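TcpB (Brucella melitensis, PDB 4LQC) is a bacterial protein with a TIR domain, the Toll/interleukin-1 receptor fold of a parallel sheet wrapped by helices. Local coordinates at residues 6-18 with 60-74. The protein carries 2 engineered substitutions. Numbering follows the deposited sequence.
Sequences EYDFFIAHAIEDK and SKFGIVVLSEHFFSK. Engineered in segment 6-18: Ala12 (natural residue Ser), Ile15 (natural residue Ser).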
loop_
_atom_site.group_PDB
_atom_site.type_symbol
_atom_site.label_atom_id
_atom_site.label_comp_id
_atom_site.label_asym_id
_atom_site.label_seq_id
_atom_site.Cartn_x
_atom_site.Cartn_y
_atom_site.Cartn_z
ATOM N N GLU B 6 -17.048 -26.115 -10.992
ATOM C CA GLU B 6 -16.298 -24.882 -11.263
ATOM C C GLU B 6 -16.419 -23.863 -10.142
ATOM O O GLU B 6 -17.521 -23.456 -9.775
ATOM C CB GLU B 6 -16.747 -24.202 -12.566
ATOM C CG GLU B 6 -15.961 -22.901 -12.850
ATOM C CD GLU B 6 -16.648 -21.941 -13.818
ATOM O OE1 GLU B 6 -17.880 -21.755 -13.701
ATOM O OE2 GLU B 6 -15.947 -21.361 -14.688
ATOM N N TYR B 7 -15.277 -23.421 -9.625
ATOM C CA TYR B 7 -15.252 -22.451 -8.528
ATOM C C TYR B 7 -15.420 -21.018 -8.993
ATOM O O TYR B 7 -15.350 -20.737 -10.185
ATOM C CB TYR B 7 -13.939 -22.570 -7.762
ATOM C CG TYR B 7 -13.982 -23.604 -6.669
ATOM C CD1 TYR B 7 -14.758 -24.758 -6.793
ATOM C CD2 TYR B 7 -13.259 -23.426 -5.505
ATOM C CE1 TYR B 7 -14.797 -25.712 -5.775
ATOM C CE2 TYR B 7 -13.296 -24.366 -4.488
ATOM C CZ TYR B 7 -14.064 -25.500 -4.623
ATOM O OH TYR B 7 -14.083 -26.410 -3.593
ATOM N N ASP B 8 -15.626 -20.113 -8.039
ATOM C CA ASP B 8 -15.715 -18.686 -8.325
ATOM C C ASP B 8 -14.335 -18.026 -8.440
ATOM O O ASP B 8 -14.095 -17.250 -9.361
ATOM C CB ASP B 8 -16.560 -17.975 -7.265
ATOM C CG ASP B 8 -17.898 -18.659 -7.030
ATOM O OD1 ASP B 8 -18.710 -18.694 -7.977
ATOM O OD2 ASP B 8 -18.143 -19.152 -5.902
ATOM N N PHE B 9 -13.427 -18.334 -7.517
ATOM C CA PHE B 9 -12.103 -17.703 -7.522
ATOM C C PHE B 9 -10.995 -18.688 -7.190
ATOM O O PHE B 9 -11.212 -19.637 -6.430
ATOM C CB PHE B 9 -12.036 -16.609 -6.467
ATOM C CG PHE B 9 -13.031 -15.523 -6.657
ATOM C CD1 PHE B 9 -12.820 -14.537 -7.610
ATOM C CD2 PHE B 9 -14.171 -15.465 -5.869
ATOM C CE1 PHE B 9 -13.736 -13.521 -7.793
ATOM C CE2 PHE B 9 -15.094 -14.446 -6.039
ATOM C CZ PHE B 9 -14.877 -13.472 -7.006
ATOM N N PHE B 10 -9.807 -18.467 -7.749
ATOM C CA PHE B 10 -8.593 -18.987 -7.124
ATOM C C PHE B 10 -7.819 -17.754 -6.707
ATOM O O PHE B 10 -7.988 -16.684 -7.312
ATOM C CB PHE B 10 -7.774 -19.895 -8.049
ATOM C CG PHE B 10 -7.164 -19.190 -9.245
ATOM C CD1 PHE B 10 -5.831 -18.774 -9.225
ATOM C CD2 PHE B 10 -7.914 -18.960 -10.389
ATOM C CE1 PHE B 10 -5.271 -18.142 -10.315
ATOM C CE2 PHE B 10 -7.357 -18.326 -11.487
ATOM C CZ PHE B 10 -6.035 -17.909 -11.447
ATOM N N ILE B 11 -7.002 -17.877 -5.664
ATOM C CA ILE B 11 -6.204 -16.739 -5.212
ATOM C C ILE B 11 -4.710 -17.043 -5.149
ATOM O O ILE B 11 -4.234 -17.749 -4.252
ATOM C CB ILE B 11 -6.732 -16.138 -3.892
ATOM C CG1 ILE B 11 -5.843 -14.993 -3.442
ATOM C CG2 ILE B 11 -6.821 -17.191 -2.822
ATOM C CD1 ILE B 11 -6.539 -14.022 -2.502
ATOM N N ALA B 12 -3.996 -16.522 -6.150
ATOM C CA ALA B 12 -2.554 -16.659 -6.263
ATOM C C ALA B 12 -1.863 -15.638 -5.370
ATOM O O ALA B 12 -2.210 -14.464 -5.377
ATOM C CB ALA B 12 -2.121 -16.465 -7.717
ATOM N N HIS B 13 -0.867 -16.082 -4.614
ATOM C CA HIS B 13 -0.257 -15.220 -3.615
ATOM C C HIS B 13 1.123 -15.743 -3.274
ATOM O O HIS B 13 1.413 -16.929 -3.464
ATOM C CB HIS B 13 -1.105 -15.282 -2.359
ATOM C CG HIS B 13 -1.285 -16.672 -1.836
ATOM N ND1 HIS B 13 -2.154 -17.576 -2.409
ATOM C CD2 HIS B 13 -0.700 -17.319 -0.799
ATOM C CE1 HIS B 13 -2.102 -18.718 -1.743
ATOM N NE2 HIS B 13 -1.227 -18.589 -0.763
ATOM N N ALA B 14 1.978 -14.859 -2.780
ATOM C CA ALA B 14 3.256 -15.278 -2.235
ATOM C C ALA B 14 3.001 -15.977 -0.903
ATOM O O ALA B 14 2.036 -15.665 -0.204
ATOM C CB ALA B 14 4.161 -14.072 -2.046
ATOM N N ILE B 15 3.844 -16.931 -0.541
ATOM C CA ILE B 15 3.628 -17.638 0.713
ATOM C C ILE B 15 3.644 -16.697 1.912
ATOM O O ILE B 15 2.893 -16.888 2.864
ATOM C CB ILE B 15 4.656 -18.764 0.937
ATOM C CG1 ILE B 15 4.410 -19.426 2.302
ATOM C CG2 ILE B 15 6.079 -18.227 0.818
ATOM C CD1 ILE B 15 5.283 -20.628 2.578
ATOM N N GLU B 16 4.472 -15.659 1.847
ATOM C CA GLU B 16 4.638 -14.738 2.964
ATOM C C GLU B 16 3.329 -14.058 3.318
ATOM O O GLU B 16 3.145 -13.606 4.447
ATOM C CB GLU B 16 5.704 -13.688 2.647
ATOM C CG GLU B 16 7.132 -14.219 2.639
ATOM C CD GLU B 16 7.568 -14.719 1.275
ATOM O OE1 GLU B 16 6.753 -14.673 0.319
ATOM O OE2 GLU B 16 8.736 -15.160 1.140
ATOM N N ASP B 17 2.427 -13.986 2.339
ATOM C CA ASP B 17 1.115 -13.364 2.514
ATOM C C ASP B 17 0.052 -14.378 2.931
ATOM O O ASP B 17 -1.068 -13.996 3.274
ATOM C CB ASP B 17 0.657 -12.736 1.196
ATOM C CG ASP B 17 1.458 -11.516 0.814
ATOM O OD1 ASP B 17 1.602 -10.597 1.658
ATOM O OD2 ASP B 17 1.937 -11.472 -0.343
ATOM N N LYS B 18 0.403 -15.660 2.883
ATOM C CA LYS B 18 -0.580 -16.744 2.951
ATOM C C LYS B 18 -1.401 -16.761 4.219
ATOM O O LYS B 18 -2.618 -16.987 4.175
ATOM C CB LYS B 18 0.094 -18.101 2.779
ATOM C CG LYS B 18 -0.873 -19.269 2.698
ATOM C CD LYS B 18 -0.142 -20.539 2.346
ATOM C CE LYS B 18 -1.131 -21.677 2.130
ATOM N NZ LYS B 18 -0.952 -22.364 0.810
ATOM N N SER B 60 -11.740 -22.133 -12.406
ATOM C CA SER B 60 -12.440 -21.058 -11.709
ATOM C C SER B 60 -12.940 -19.977 -12.661
ATOM O O SER B 60 -12.396 -19.809 -13.756
ATOM C CB SER B 60 -11.533 -20.420 -10.649
ATOM O OG SER B 60 -10.834 -21.402 -9.892
ATOM N N LYS B 61 -13.969 -19.235 -12.247
ATOM C CA LYS B 61 -14.459 -18.127 -13.065
ATOM C C LYS B 61 -13.421 -17.018 -13.100
ATOM O O LYS B 61 -13.089 -16.514 -14.171
ATOM C CB LYS B 61 -15.805 -17.575 -12.562
ATOM C CG LYS B 61 -16.989 -18.523 -12.753
ATOM C CD LYS B 61 -18.311 -17.871 -12.334
ATOM C CE LYS B 61 -19.168 -18.800 -11.470
ATOM N NZ LYS B 61 -19.390 -20.152 -12.087
ATOM N N PHE B 62 -12.891 -16.663 -11.932
ATOM C CA PHE B 62 -11.971 -15.536 -11.822
ATOM C C PHE B 62 -10.655 -15.849 -11.118
ATOM O O PHE B 62 -10.557 -16.792 -10.351
ATOM C CB PHE B 62 -12.662 -14.368 -11.125
ATOM C CG PHE B 62 -13.711 -13.709 -11.968
ATOM C CD1 PHE B 62 -13.351 -12.815 -12.965
ATOM C CD2 PHE B 62 -15.054 -13.996 -11.777
ATOM C CE1 PHE B 62 -14.319 -12.204 -13.741
ATOM C CE2 PHE B 62 -16.023 -13.397 -12.552
ATOM C CZ PHE B 62 -15.661 -12.498 -13.530
ATOM N N GLY B 63 -9.641 -15.039 -11.399
ATOM C CA GLY B 63 -8.361 -15.151 -10.736
ATOM C C GLY B 63 -8.032 -13.899 -9.938
ATOM O O GLY B 63 -8.109 -12.769 -10.440
ATOM N N ILE B 64 -7.691 -14.108 -8.671
ATOM C CA ILE B 64 -7.210 -13.041 -7.815
ATOM C C ILE B 64 -5.708 -13.213 -7.674
ATOM O O ILE B 64 -5.216 -14.308 -7.400
ATOM C CB ILE B 64 -7.851 -13.104 -6.413
ATOM C CG1 ILE B 64 -9.381 -13.017 -6.508
ATOM C CG2 ILE B 64 -7.340 -11.972 -5.543
ATOM C CD1 ILE B 64 -10.082 -13.210 -5.172
ATOM N N VAL B 65 -4.975 -12.137 -7.886
ATOM C CA VAL B 65 -3.541 -12.150 -7.660
ATOM C C VAL B 65 -3.232 -11.071 -6.629
ATOM O O VAL B 65 -3.485 -9.884 -6.852
ATOM C CB VAL B 65 -2.779 -11.825 -8.935
ATOM C CG1 VAL B 65 -1.304 -12.086 -8.731
ATOM C CG2 VAL B 65 -3.307 -12.651 -10.094
ATOM N N VAL B 66 -2.703 -11.492 -5.491
ATOM C CA VAL B 66 -2.333 -10.568 -4.441
ATOM C C VAL B 66 -0.981 -9.928 -4.756
ATOM O O VAL B 66 0.069 -10.536 -4.534
ATOM C CB VAL B 66 -2.275 -11.305 -3.105
ATOM C CG1 VAL B 66 -2.045 -10.324 -1.952
ATOM C CG2 VAL B 66 -3.560 -12.062 -2.912
ATOM N N LEU B 67 -1.025 -8.703 -5.278
ATOM C CA LEU B 67 0.166 -7.949 -5.650
ATOM C C LEU B 67 0.839 -7.264 -4.470
ATOM O O LEU B 67 0.481 -6.153 -4.110
ATOM C CB LEU B 67 -0.214 -6.877 -6.659
ATOM C CG LEU B 67 -0.681 -7.375 -8.025
ATOM C CD1 LEU B 67 -0.755 -6.168 -8.971
ATOM C CD2 LEU B 67 0.284 -8.420 -8.549
ATOM N N SER B 68 1.827 -7.924 -3.877
ATOM C CA SER B 68 2.498 -7.387 -2.713
ATOM C C SER B 68 3.983 -7.417 -2.937
ATOM O O SER B 68 4.454 -7.951 -3.931
ATOM C CB SER B 68 2.187 -8.222 -1.476
ATOM O OG SER B 68 2.858 -9.474 -1.526
ATOM N N GLU B 69 4.722 -6.850 -1.992
ATOM C CA GLU B 69 6.177 -6.862 -2.034
ATOM C C GLU B 69 6.706 -8.298 -2.171
ATOM O O GLU B 69 7.600 -8.572 -2.973
ATOM C CB GLU B 69 6.722 -6.192 -0.771
ATOM C CG GLU B 69 8.168 -5.763 -0.870
ATOM C CD GLU B 69 8.740 -5.353 0.471
ATOM O OE1 GLU B 69 7.989 -5.370 1.470
ATOM O OE2 GLU B 69 9.946 -5.014 0.528
ATOM N N HIS B 70 6.129 -9.224 -1.415
ATOM C CA HIS B 70 6.578 -10.620 -1.466
ATOM C C HIS B 70 6.209 -11.282 -2.778
ATOM O O HIS B 70 6.850 -12.246 -3.203
ATOM C CB HIS B 70 5.994 -11.393 -0.295
ATOM C CG HIS B 70 6.172 -10.689 1.007
ATOM N ND1 HIS B 70 7.386 -10.635 1.660
ATOM C CD2 HIS B 70 5.305 -9.972 1.760
ATOM C CE1 HIS B 70 7.255 -9.926 2.765
ATOM N NE2 HIS B 70 6.001 -9.513 2.848
ATOM N N PHE B 71 5.175 -10.764 -3.428
ATOM C CA PHE B 71 4.832 -11.262 -4.742
ATOM C C PHE B 71 5.935 -10.880 -5.725
ATOM O O PHE B 71 6.564 -11.741 -6.339
ATOM C CB PHE B 71 3.485 -10.721 -5.208
ATOM C CG PHE B 71 3.089 -11.214 -6.577
ATOM C CD1 PHE B 71 2.531 -12.471 -6.732
ATOM C CD2 PHE B 71 3.287 -10.425 -7.709
ATOM C CE1 PHE B 71 2.180 -12.944 -7.991
ATOM C CE2 PHE B 71 2.922 -10.889 -8.948
ATOM C CZ PHE B 71 2.364 -12.161 -9.090
ATOM N N PHE B 72 6.191 -9.587 -5.861
ATOM C CA PHE B 72 7.172 -9.134 -6.848
ATOM C C PHE B 72 8.586 -9.613 -6.524
ATOM O O PHE B 72 9.394 -9.796 -7.433
ATOM C CB PHE B 72 7.165 -7.619 -6.972
ATOM C CG PHE B 72 5.896 -7.060 -7.537
ATOM C CD1 PHE B 72 5.511 -7.352 -8.831
ATOM C CD2 PHE B 72 5.105 -6.204 -6.782
ATOM C CE1 PHE B 72 4.342 -6.824 -9.359
ATOM C CE2 PHE B 72 3.942 -5.665 -7.304
ATOM C CZ PHE B 72 3.557 -5.982 -8.592
ATOM N N SER B 73 8.878 -9.838 -5.242
ATOM C CA SER B 73 10.219 -10.269 -4.835
ATOM C C SER B 73 10.593 -11.621 -5.435
ATOM O O SER B 73 11.772 -11.959 -5.508
ATOM C CB SER B 73 10.349 -10.333 -3.318
ATOM O OG SER B 73 9.732 -11.502 -2.814
ATOM N N LYS B 74 9.595 -12.388 -5.872
ATOM C CA LYS B 74 9.844 -13.687 -6.485
ATOM C C LYS B 74 10.517 -13.513 -7.846
ATOM O O LYS B 74 10.936 -14.483 -8.450
ATOM C CB LYS B 74 8.547 -14.489 -6.660
ATOM C CG LYS B 74 7.698 -14.651 -5.412
ATOM C CD LYS B 74 8.414 -15.446 -4.320
ATOM C CE LYS B 74 7.817 -15.150 -2.943
ATOM N NZ LYS B 74 8.511 -15.892 -1.856
HETATM O O HOH W 1 1.084 -12.514 -2.336
#
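Phe10 lays one face of its ring on Gly63, whose CA sits 3.9 Å from the ring centroid in a CH-pi contact. The ring reaches this place because CG lies between the backbone N and the carbonyl carbon (chi1 67°). With no side chain on Gly63, the ring can come this close to the backbone. Ser60 meets the same ring at its edge, and its OG is hydrogen-bonded to Gly56 O. Phe9, Phe62, Ile11 and Ile64 lie on the face of the sheet opposite Phe10. Phe9 CD1 leans on Phe62 CB at 3.5 Å, and Ile64 CD1 packs obliquely on the Phe9 ring. Ile11 CD1 lies against Val66 CG2 at 3.6 Å. Strands 9-14 and 62-68 run parallel, 20° apart. They are neighbours in the central sheet of the TIR domain, where helix 18-31 covers Ile11. Backbone bonds join them, among them Ile64 N to Phe10 O and Val66 N to Ala12 O, both near 171° at the hydrogen. Ala12 is an engineered residue. At one end Lys61 NZ forms a salt bridge with Glu6 OE1, 2.7 Å away and above the carboxylate plane. At the other, Glu16 rests its CB over one face of the His70 ring. The Glu16 chain bends at chi2, and its OE1 and OE2 each turn a syn lone pair to Lys74 NZ, 3.1 Å from either, in a salt bridge. Ala14 CB packs nearby on His70 O. Ser68 OG donates to Asp17 OD2, at a modelled length so short that it is doubtful. Ser68 is the N-cap of helix 69-72: its OG accepts from Phe71 N at 3.3 Å.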